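Local coordinates for protein oxidoreductase (PDB 3KA7) that binds flavin-adenine dinucleotide and is probably an oxidoreductase of the flavin-containing amine oxidoreductase family, at residues A[11-16]-A[204-209]; A[37-42]-A[197-202]; A[400-405]-A[410-415]. One frame throughout, in Å; residues are numbered along the deposited sequence.

Contact 1: A[11-16]-A[204-209]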
loop_
_atom_site.group_PDB
_atom_site.type_symbol
_atom_site.label_atom_id
_atom_site.label_comp_id
_atom_site.label_asym_id
_atom_site.label_seq_id
_atom_site.Cartn_x
_atom_site.Cartn_y
_atom_site.Cartn_z
ATOM N N GLY A 11 -4.106 9.695 2.719
ATOM C CA GLY A 11 -3.224 10.863 2.670
ATOM C C GLY A 11 -3.931 12.176 2.988
ATOM O O GLY A 11 -3.424 12.999 3.758
ATOM N N GLY A 12 -5.097 12.387 2.380
ATOM C CA GLY A 12 -5.851 13.612 2.582
ATOM C C GLY A 12 -6.348 13.763 4.006
ATOM O O GLY A 12 -6.315 14.867 4.573
ATOM N N LEU A 13 -6.799 12.652 4.587
ATOM C CA LEU A 13 -7.296 12.658 5.970
ATOM C C LEU A 13 -6.172 12.839 6.992
ATOM O O LEU A 13 -6.335 13.574 7.971
ATOM C CB LEU A 13 -8.089 11.395 6.270
ATOM C CG LEU A 13 -9.386 11.242 5.467
ATOM C CD1 LEU A 13 -10.016 9.879 5.727
ATOM C CD2 LEU A 13 -10.364 12.358 5.784
ATOM N N LEU A 14 -5.034 12.177 6.773
ATOM C CA LEU A 14 -3.841 12.472 7.580
ATOM C C LEU A 14 -3.482 13.953 7.542
ATOM O O LEU A 14 -3.192 14.569 8.578
ATOM C CB LEU A 14 -2.642 11.648 7.102
ATOM C CG LEU A 14 -2.734 10.136 7.326
ATOM C CD1 LEU A 14 -1.539 9.473 6.646
ATOM C CD2 LEU A 14 -2.744 9.808 8.814
ATOM N N SER A 15 -3.480 14.521 6.341
ATOM C CA SER A 15 -3.201 15.947 6.160
ATOM C C SER A 15 -4.208 16.818 6.888
ATOM O O SER A 15 -3.837 17.760 7.603
ATOM C CB SER A 15 -3.221 16.294 4.677
ATOM O OG SER A 15 -2.167 15.629 4.012
ATOM N N ALA A 16 -5.484 16.502 6.712
ATOM C CA ALA A 16 -6.545 17.295 7.342
ATOM C C ALA A 16 -6.452 17.233 8.862
ATOM O O ALA A 16 -6.626 18.264 9.555
ATOM C CB ALA A 16 -7.920 16.823 6.860
ATOM N N THR A 204 -12.706 11.660 13.451
ATOM C CA THR A 204 -12.957 12.191 14.800
ATOM C C THR A 204 -12.038 13.363 15.159
ATOM O O THR A 204 -12.492 14.381 15.692
ATOM C CB THR A 204 -12.856 11.071 15.855
ATOM O OG1 THR A 204 -13.896 10.115 15.612
ATOM C CG2 THR A 204 -13.026 11.636 17.260
ATOM N N VAL A 205 -10.750 13.226 14.861
ATOM C CA VAL A 205 -9.762 14.272 15.142
ATOM C C VAL A 205 -10.030 15.514 14.302
ATOM O O VAL A 205 -9.941 16.648 14.785
ATOM C CB VAL A 205 -8.329 13.755 14.860
ATOM C CG1 VAL A 205 -7.306 14.892 14.949
ATOM C CG2 VAL A 205 -7.986 12.631 15.817
ATOM N N ILE A 206 -10.365 15.297 13.035
ATOM C CA ILE A 206 -10.638 16.409 12.144
ATOM C C ILE A 206 -11.821 17.207 12.687
ATOM O O ILE A 206 -11.750 18.429 12.786
ATOM C CB ILE A 206 -10.893 15.918 10.706
ATOM C CG1 ILE A 206 -9.617 15.242 10.177
ATOM C CG2 ILE A 206 -11.353 17.078 9.808
ATOM C CD1 ILE A 206 -9.804 14.424 8.883
ATOM N N SER A 207 -12.891 16.504 13.046
ATOM C CA SER A 207 -14.105 17.144 13.569
ATOM C C SER A 207 -13.831 17.889 14.881
ATOM O O SER A 207 -14.239 19.047 15.043
ATOM C CB SER A 207 -15.223 16.112 13.753
ATOM O OG SER A 207 -16.371 16.712 14.351
ATOM N N ALA A 208 -13.121 17.235 15.797
ATOM C CA ALA A 208 -12.764 17.828 17.090
ATOM C C ALA A 208 -11.914 19.087 16.931
ATOM O O ALA A 208 -11.913 19.962 17.807
ATOM C CB ALA A 208 -12.034 16.807 17.950
ATOM N N ASN A 209 -11.189 19.186 15.820
ATOM C CA ASN A 209 -10.348 20.349 15.581
ATOM C C ASN A 209 -10.947 21.372 14.603
ATOM O O ASN A 209 -10.238 22.232 14.081
ATOM C CB ASN A 209 -8.928 19.924 15.176
ATOM C CG ASN A 209 -8.159 19.295 16.331
ATOM O OD1 ASN A 209 -7.730 19.987 17.259
ATOM N ND2 ASN A 209 -7.975 17.991 16.278
#
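Ile-206 of helix 195-208 presses its CD1 methyl onto Leu-13 and Ala-16 of helix 10-21, the helix that follows the first strand of a Rossmann-type FAD-binding fold. CD1 of Ile-206 lies 3.7 Å from CB of Ala-16. The same methyl stands 3.8 Å from CD2 of Leu-13, and the two side chains cross at about a right angle, one branch end meeting the other. CD1 of Ile-206 also rests 3.7 Å from the backbone O of Leu-13, while its CG1 approaches CB of Ala-16 at 4.0 Å. The reach comes from an extended tail: with chi2 at 167°, CD1 is carried straight out from the helix instead of folding back beside it. With an alanine in place of Ile-206, CB of Ala-16 and CD2 of Leu-13 would probably lose their shared methyl partner, leaving a gap between the two helices. The surface buried here is small, 134 Å², and the side chains that touch are all apolar. Farther out, Ile-206 and Val-205 both touch Ala-17, and Leu-13 packs on Ile-199 and Leu-202, extending the helix pairing. Leu-14 and Ser-15 turn their CB atoms away from segment 204-209; both touch Val-416 of helix 408-421, and Leu-14 also reaches helix 195-208. Asn-209, just past the helix end, folds back so that ND2 donates to O of Val-205 at 2.8 Å. At the start of helix 10-21, N of Gly-11 donates to FAD O1P, in keeping with a glycine-rich dinucleotide-binding turn that includes Gly-12. O of Gly-11 takes two donors from opposite faces of its plane: N of Ser-15 at 3.0 Å and OG of Ser-15 at 2.9 Å.

Contact 2: A[37-42]-A[197-202]. With FAD (flavin-adenine dinucleotide), chain B.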
loop_
_atom_site.group_PDB
_atom_site.type_symbol
_atom_site.label_atom_id
_atom_site.label_comp_id
_atom_site.label_asym_id
_atom_site.label_seq_id
_atom_site.Cartn_x
_atom_site.Cartn_y
_atom_site.Cartn_z
ATOM N N GLY A 37 -11.096 6.468 0.442
ATOM C CA GLY A 37 -10.449 6.068 -0.806
ATOM C C GLY A 37 -10.194 4.567 -0.811
ATOM O O GLY A 37 -11.095 3.777 -0.521
ATOM N N ARG A 38 -8.966 4.175 -1.139
ATOM C CA ARG A 38 -8.609 2.755 -1.208
ATOM C C ARG A 38 -8.216 2.163 0.149
ATOM O O ARG A 38 -7.596 1.102 0.210
ATOM C CB ARG A 38 -7.511 2.537 -2.255
ATOM C CG ARG A 38 -8.017 2.752 -3.693
ATOM C CD ARG A 38 -6.863 2.793 -4.717
ATOM N NE ARG A 38 -6.158 4.067 -4.611
ATOM C CZ ARG A 38 -4.841 4.195 -4.606
ATOM N NH1 ARG A 38 -4.060 3.122 -4.702
ATOM N NH2 ARG A 38 -4.303 5.396 -4.468
ATOM N N PHE A 39 -8.603 2.836 1.229
ATOM C CA PHE A 39 -8.265 2.376 2.575
ATOM C C PHE A 39 -9.464 2.460 3.517
ATOM O O PHE A 39 -9.383 3.072 4.590
ATOM C CB PHE A 39 -7.121 3.215 3.151
ATOM C CG PHE A 39 -6.337 2.524 4.258
ATOM C CD1 PHE A 39 -5.292 1.671 3.953
ATOM C CD2 PHE A 39 -6.627 2.760 5.594
ATOM C CE1 PHE A 39 -4.560 1.047 4.961
ATOM C CE2 PHE A 39 -5.908 2.142 6.604
ATOM C CZ PHE A 39 -4.875 1.284 6.294
ATOM N N THR A 40 -10.579 1.865 3.124
ATOM C CA THR A 40 -11.722 1.818 4.031
ATOM C C THR A 40 -12.489 0.512 3.830
ATOM O O THR A 40 -12.078 -0.338 3.045
ATOM C CB THR A 40 -12.631 3.034 3.866
ATOM O OG1 THR A 40 -13.548 3.103 4.976
ATOM C CG2 THR A 40 -13.378 2.942 2.562
ATOM N N ASN A 41 -13.588 0.340 4.554
ATOM C CA ASN A 41 -14.276 -0.953 4.531
ATOM C C ASN A 41 -15.386 -0.978 3.493
ATOM O O ASN A 41 -15.932 0.063 3.133
ATOM C CB ASN A 41 -14.864 -1.289 5.909
ATOM C CG ASN A 41 -13.800 -1.567 6.955
ATOM O OD1 ASN A 41 -12.622 -1.240 6.775
ATOM N ND2 ASN A 41 -14.215 -2.168 8.065
ATOM N N LEU A 42 -15.713 -2.170 3.017
ATOM C CA LEU A 42 -16.854 -2.364 2.142
ATOM C C LEU A 42 -17.669 -3.500 2.728
ATOM O O LEU A 42 -17.172 -4.616 2.846
ATOM C CB LEU A 42 -16.401 -2.726 0.731
ATOM C CG LEU A 42 -17.423 -3.538 -0.067
ATOM C CD1 LEU A 42 -18.616 -2.672 -0.411
ATOM C CD2 LEU A 42 -16.797 -4.115 -1.327
ATOM N N GLY A 197 -11.363 1.516 10.780
ATOM C CA GLY A 197 -11.031 1.925 12.147
ATOM C C GLY A 197 -10.125 3.140 12.141
ATOM O O GLY A 197 -10.287 4.066 12.951
ATOM N N ILE A 198 -9.162 3.141 11.221
ATOM C CA ILE A 198 -8.214 4.236 11.105
ATOM C C ILE A 198 -8.889 5.473 10.512
ATOM O O ILE A 198 -8.685 6.598 10.990
ATOM C CB ILE A 198 -6.978 3.801 10.267
ATOM C CG1 ILE A 198 -6.156 2.774 11.066
ATOM C CG2 ILE A 198 -6.122 5.011 9.864
ATOM C CD1 ILE A 198 -5.117 2.039 10.252
ATOM N N ILE A 199 -9.696 5.254 9.475
ATOM C CA ILE A 199 -10.456 6.318 8.825
ATOM C C ILE A 199 -11.361 7.015 9.845
ATOM O O ILE A 199 -11.352 8.242 9.955
ATOM C CB ILE A 199 -11.292 5.770 7.632
ATOM C CG1 ILE A 199 -10.371 5.093 6.603
ATOM C CG2 ILE A 199 -12.072 6.904 6.934
ATOM C CD1 ILE A 199 -9.310 6.030 6.055
ATOM N N ASP A 200 -12.120 6.227 10.605
ATOM C CA ASP A 200 -13.024 6.787 11.617
ATOM C C ASP A 200 -12.258 7.619 12.659
ATOM O O ASP A 200 -12.689 8.716 13.049
ATOM C CB ASP A 200 -13.769 5.659 12.331
ATOM C CG ASP A 200 -14.891 5.070 11.501
ATOM O OD1 ASP A 200 -15.197 5.609 10.423
ATOM O OD2 ASP A 200 -15.485 4.064 11.951
ATOM N N ALA A 201 -11.132 7.093 13.122
ATOM C CA ALA A 201 -10.312 7.787 14.116
ATOM C C ALA A 201 -9.831 9.145 13.611
ATOM O O ALA A 201 -9.844 10.132 14.351
ATOM C CB ALA A 201 -9.118 6.918 14.556
ATOM N N LEU A 202 -9.403 9.202 12.350
ATOM C CA LEU A 202 -8.971 10.463 11.769
ATOM C C LEU A 202 -10.128 11.445 11.593
ATOM O O LEU A 202 -9.960 12.647 11.782
ATOM C CB LEU A 202 -8.305 10.216 10.417
ATOM C CG LEU A 202 -6.927 9.570 10.528
ATOM C CD1 LEU A 202 -6.482 9.025 9.157
ATOM C CD2 LEU A 202 -5.898 10.579 11.075
HETATM P PA FAD B . -6.656 7.365 -2.337
HETATM O O1A FAD B . -6.163 7.289 -3.758
HETATM O O2A FAD B . -7.079 6.063 -1.698
HETATM O O5B FAD B . -7.881 8.398 -2.260
HETATM C C5B FAD B . -8.008 9.420 -3.242
HETATM C C4B FAD B . -9.400 10.010 -2.995
HETATM O O4B FAD B . -9.646 11.118 -3.837
HETATM C C3B FAD B . -10.490 8.972 -3.274
HETATM O O3B FAD B . -11.330 8.821 -2.141
HETATM C C2B FAD B . -11.251 9.556 -4.466
HETATM O O2B FAD B . -12.631 9.241 -4.454
HETATM C C1B FAD B . -10.984 11.050 -4.323
HETATM N N9A FAD B . -11.034 11.815 -5.575
HETATM C C8A FAD B . -10.527 11.498 -6.819
HETATM N N7A FAD B . -10.762 12.553 -7.652
HETATM C C5A FAD B . -11.406 13.516 -6.938
HETATM C C6A FAD B . -11.902 14.766 -7.275
HETATM N N6A FAD B . -11.667 15.275 -8.481
HETATM N N1A FAD B . -12.525 15.526 -6.306
HETATM C C2A FAD B . -12.673 15.056 -5.016
HETATM N N3A FAD B . -12.186 13.810 -4.683
HETATM C C4A FAD B . -11.573 13.066 -5.640
HETATM N N1 FAD B . -1.583 -0.521 1.787
HETATM C C2 FAD B . -1.145 -0.958 3.025
HETATM O O2 FAD B . -0.504 -0.191 3.757
HETATM N N3 FAD B . -1.407 -2.262 3.416
HETATM C C4 FAD B . -2.098 -3.126 2.585
HETATM O O4 FAD B . -2.335 -4.285 2.926
HETATM C C4X FAD B . -2.533 -2.691 1.341
HETATM N N5 FAD B . -3.209 -3.559 0.495
HETATM C C5X FAD B . -3.648 -3.103 -0.737
HETATM C C6 FAD B . -4.344 -3.957 -1.592
HETATM C C7 FAD B . -4.805 -3.498 -2.820
HETATM C C7M FAD B . -5.551 -4.446 -3.726
HETATM C C8 FAD B . -4.558 -2.182 -3.186
HETATM C C8M FAD B . -5.032 -1.649 -4.508
HETATM C C9 FAD B . -3.855 -1.327 -2.341
HETATM C C9A FAD B . -3.403 -1.786 -1.107
HETATM N N10 FAD B . -2.702 -0.936 -0.262
HETATM C C10 FAD B . -2.274 -1.381 0.959
HETATM C "C1'" FAD B . -2.343 0.452 -0.676
HETATM C "C2'" FAD B . -3.339 1.431 -0.042
HETATM O "O2'" FAD B . -4.664 0.936 -0.213
HETATM C "C3'" FAD B . -3.184 2.797 -0.704
HETATM O "O3'" FAD B . -1.801 3.124 -0.783
HETATM C "C4'" FAD B . -3.892 3.952 -0.002
HETATM O "O4'" FAD B . -5.231 3.640 0.321
HETATM C "C5'" FAD B . -3.898 5.121 -0.981
HETATM O "O5'" FAD B . -4.266 6.270 -0.258
HETATM P P FAD B . -4.127 7.707 -0.918
HETATM O O1P FAD B . -3.732 8.696 0.152
HETATM O O2P FAD B . -3.229 7.693 -2.138
HETATM O O3P FAD B . -5.604 8.136 -1.390
#
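Phe-39 meets Ile-198 and Ile-199 at the wall of the FAD pocket, where the loop leading into strand 41-44 passes between the cofactor and helix 195-208. CD1 of Ile-198 comes at the edge of the Phe-39 ring, in its plane, 3.7 Å from CE2. CB of Phe-39 points toward the helix, and with CG anti to the backbone N (chi1 -157°) the ring edge meets Ile-198. At the backbone the packing is tight: CG1 of Ile-199 lies 3.0 Å from O of Phe-39, a buried carbonyl with no hydrogen-bond partner in the model. CB of Thr-40 adds a looser touch on the same CG1. On the cofactor side, N of Arg-38 donates to FAD O2A at 2.7 Å in a straight bond. The Arg-38 guanidinium meets FAD O1A edge-on and in plane, NH2 donating at 2.7 Å and NE only weakly, while FAD C5' lies over one face. NH1 turns to Asp-399 in a salt bridge. Gly-37 has positive phi, and a CB there would collide with FAD O2A. A glycine followed by an arginine at the pyrophosphate resembles the GG motif that follows the beta-alpha-beta unit of the Rossmann fold in flavin amine oxidases.

Contact 3: A[400-405]-A[410-415]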
loop_
_atom_site.group_PDB
_atom_site.type_symbol
_atom_site.label_atom_id
_atom_site.label_comp_id
_atom_site.label_asym_id
_atom_site.label_seq_id
_atom_site.Cartn_x
_atom_site.Cartn_y
_atom_site.Cartn_z
ATOM N N GLY A 400 0.862 8.229 -4.690
ATOM C CA GLY A 400 1.552 8.730 -5.884
ATOM C C GLY A 400 2.691 9.655 -5.509
ATOM O O GLY A 400 3.406 10.174 -6.376
ATOM N N ALA A 401 2.857 9.861 -4.203
ATOM C CA ALA A 401 3.946 10.690 -3.680
ATOM C C ALA A 401 4.393 10.171 -2.318
ATOM O O ALA A 401 4.338 10.899 -1.323
ATOM C CB ALA A 401 3.506 12.133 -3.568
ATOM N N LYS A 402 4.836 8.923 -2.277
ATOM C CA LYS A 402 5.249 8.281 -1.012
ATOM C C LYS A 402 6.659 8.684 -0.617
ATOM O O LYS A 402 7.511 8.924 -1.486
ATOM C CB LYS A 402 5.198 6.761 -1.142
ATOM C CG LYS A 402 3.824 6.222 -1.526
ATOM C CD LYS A 402 3.774 4.693 -1.519
ATOM C CE LYS A 402 4.631 4.095 -2.639
ATOM N NZ LYS A 402 4.266 4.644 -4.010
ATOM N N GLY A 403 6.905 8.744 0.693
ATOM C CA GLY A 403 8.271 8.873 1.206
ATOM C C GLY A 403 9.099 7.663 0.831
ATOM O O GLY A 403 8.621 6.527 0.871
ATOM N N LYS A 404 10.354 7.890 0.461
ATOM C CA LYS A 404 11.192 6.779 0.020
ATOM C C LYS A 404 11.355 5.735 1.116
ATOM O O LYS A 404 11.586 6.063 2.277
ATOM C CB LYS A 404 12.568 7.280 -0.439
ATOM C CG LYS A 404 12.518 8.202 -1.633
ATOM C CD LYS A 404 13.914 8.587 -2.097
ATOM C CE LYS A 404 13.836 9.761 -3.045
ATOM N NZ LYS A 404 14.591 9.493 -4.289
ATOM N N GLY A 405 11.237 4.470 0.731
ATOM C CA GLY A 405 11.528 3.370 1.647
ATOM C C GLY A 405 10.382 2.887 2.516
ATOM O O GLY A 405 10.513 1.870 3.194
ATOM N N GLU A 410 2.754 3.236 4.901
ATOM C CA GLU A 410 3.860 3.805 5.667
ATOM C C GLU A 410 4.542 4.876 4.801
ATOM O O GLU A 410 4.887 5.967 5.275
ATOM C CB GLU A 410 4.850 2.716 6.105
ATOM C CG GLU A 410 4.222 1.504 6.799
ATOM C CD GLU A 410 3.567 1.810 8.143
ATOM O OE1 GLU A 410 3.621 2.975 8.609
ATOM O OE2 GLU A 410 2.998 0.866 8.737
ATOM N N GLY A 411 4.700 4.574 3.514
ATOM C CA GLY A 411 5.194 5.569 2.573
ATOM C C GLY A 411 4.251 6.745 2.432
ATOM O O GLY A 411 4.686 7.883 2.318
ATOM N N VAL A 412 2.945 6.481 2.419
ATOM C CA VAL A 412 1.983 7.571 2.343
ATOM C C VAL A 412 2.171 8.489 3.547
ATOM O O VAL A 412 2.247 9.711 3.404
ATOM C CB VAL A 412 0.532 7.054 2.318
ATOM C CG1 VAL A 412 -0.450 8.224 2.486
ATOM C CG2 VAL A 412 0.270 6.305 1.026
ATOM N N ALA A 413 2.279 7.894 4.735
ATOM C CA ALA A 413 2.474 8.682 5.964
ATOM C C ALA A 413 3.758 9.529 5.917
ATOM O O ALA A 413 3.738 10.722 6.243
ATOM C CB ALA A 413 2.478 7.755 7.176
ATOM N N LEU A 414 4.868 8.915 5.506
ATOM C CA LEU A 414 6.144 9.633 5.405
ATOM C C LEU A 414 6.014 10.844 4.499
ATOM O O LEU A 414 6.511 11.921 4.814
ATOM C CB LEU A 414 7.254 8.705 4.908
ATOM C CG LEU A 414 7.719 7.652 5.911
ATOM C CD1 LEU A 414 8.588 6.585 5.237
ATOM C CD2 LEU A 414 8.460 8.306 7.072
ATOM N N GLY A 415 5.335 10.667 3.370
ATOM C CA GLY A 415 5.099 11.783 2.452
ATOM C C GLY A 415 4.292 12.914 3.079
ATOM O O GLY A 415 4.639 14.083 2.930
HETATM O O HOH W 1 2.017 11.054 0.825
#
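The glycine-rich loop between strand 394-396 and helix 408-421, beside the FAD site, folds back over that helix, so that Lys-402 and Gly-403 lie against Gly-411, Leu-414 and Gly-415. N of Gly-403 donates to O of Gly-411 at 2.9 Å, with an N-H...O angle of 157° and the donor tilted out of the carbonyl plane. O of Gly-411 also keeps its helical bond from N of Gly-415, which arrives from the opposite face. CA of Lys-402 adds a bent CA-H...O contact to the same oxygen, 3.4 Å away. The backbones come this near because the facing positions lack side chains: a CB on Gly-403 would fall 2.4 Å from CB of Leu-414, one on Gly-415 would fall 2.6 Å from O of Ala-401, and one on Gly-411 would clash with CB of Lys-402. CB of Leu-414 covers CA of Gly-403 at 3.8 Å. Lys-402 lies with CB and CG along the Gly-411 to Val-412 peptide, then bends at chi3 (-68°) and chi4 (-55°). Those bends take NZ away from the helix to a salt bridge with Asp-384 and to the backbone oxygens of Ala-379 and Asp-399. A water 2.9 Å from O of Val-412 and 3.2 Å from O of Ala-401 bridges helix and loop. Val-412 directs its CB away from the loop, and its side chain lies about 4 Å from the FAD, while its peptide N stays beside CG of Lys-402. The chemistry thus implies a union made mainly by backbone, one direct hydrogen bond plus close glycine packing; the charge of Lys-402 is probably balanced by Asp-384, away from the helix.

Contacts 1 and 2 share helix 195-208, with centres 12 Å apart, and join directly: CD2 of Leu-14 lies 3.8 Å from CD1 of Leu-202. Contact 1 meets contact 3, 18 Å away between centres, where CA of Gly-11 lies 3.8 Å from CG1 of Val-412, so helix 10-21 has helix 195-208 and helix 408-421 both packed on it. Contacts 2 and 3 do not touch; their nearest atoms are about 6 Å apart. The FAD is common to all three: Gly-11 and Arg-38 grip its phosphates, and Val-412 flanks it. Asp-399 bonds the FAD, forms a salt bridge with Arg-38 of contact 2, and through its backbone O accepts from NZ of Lys-402 in contact 3.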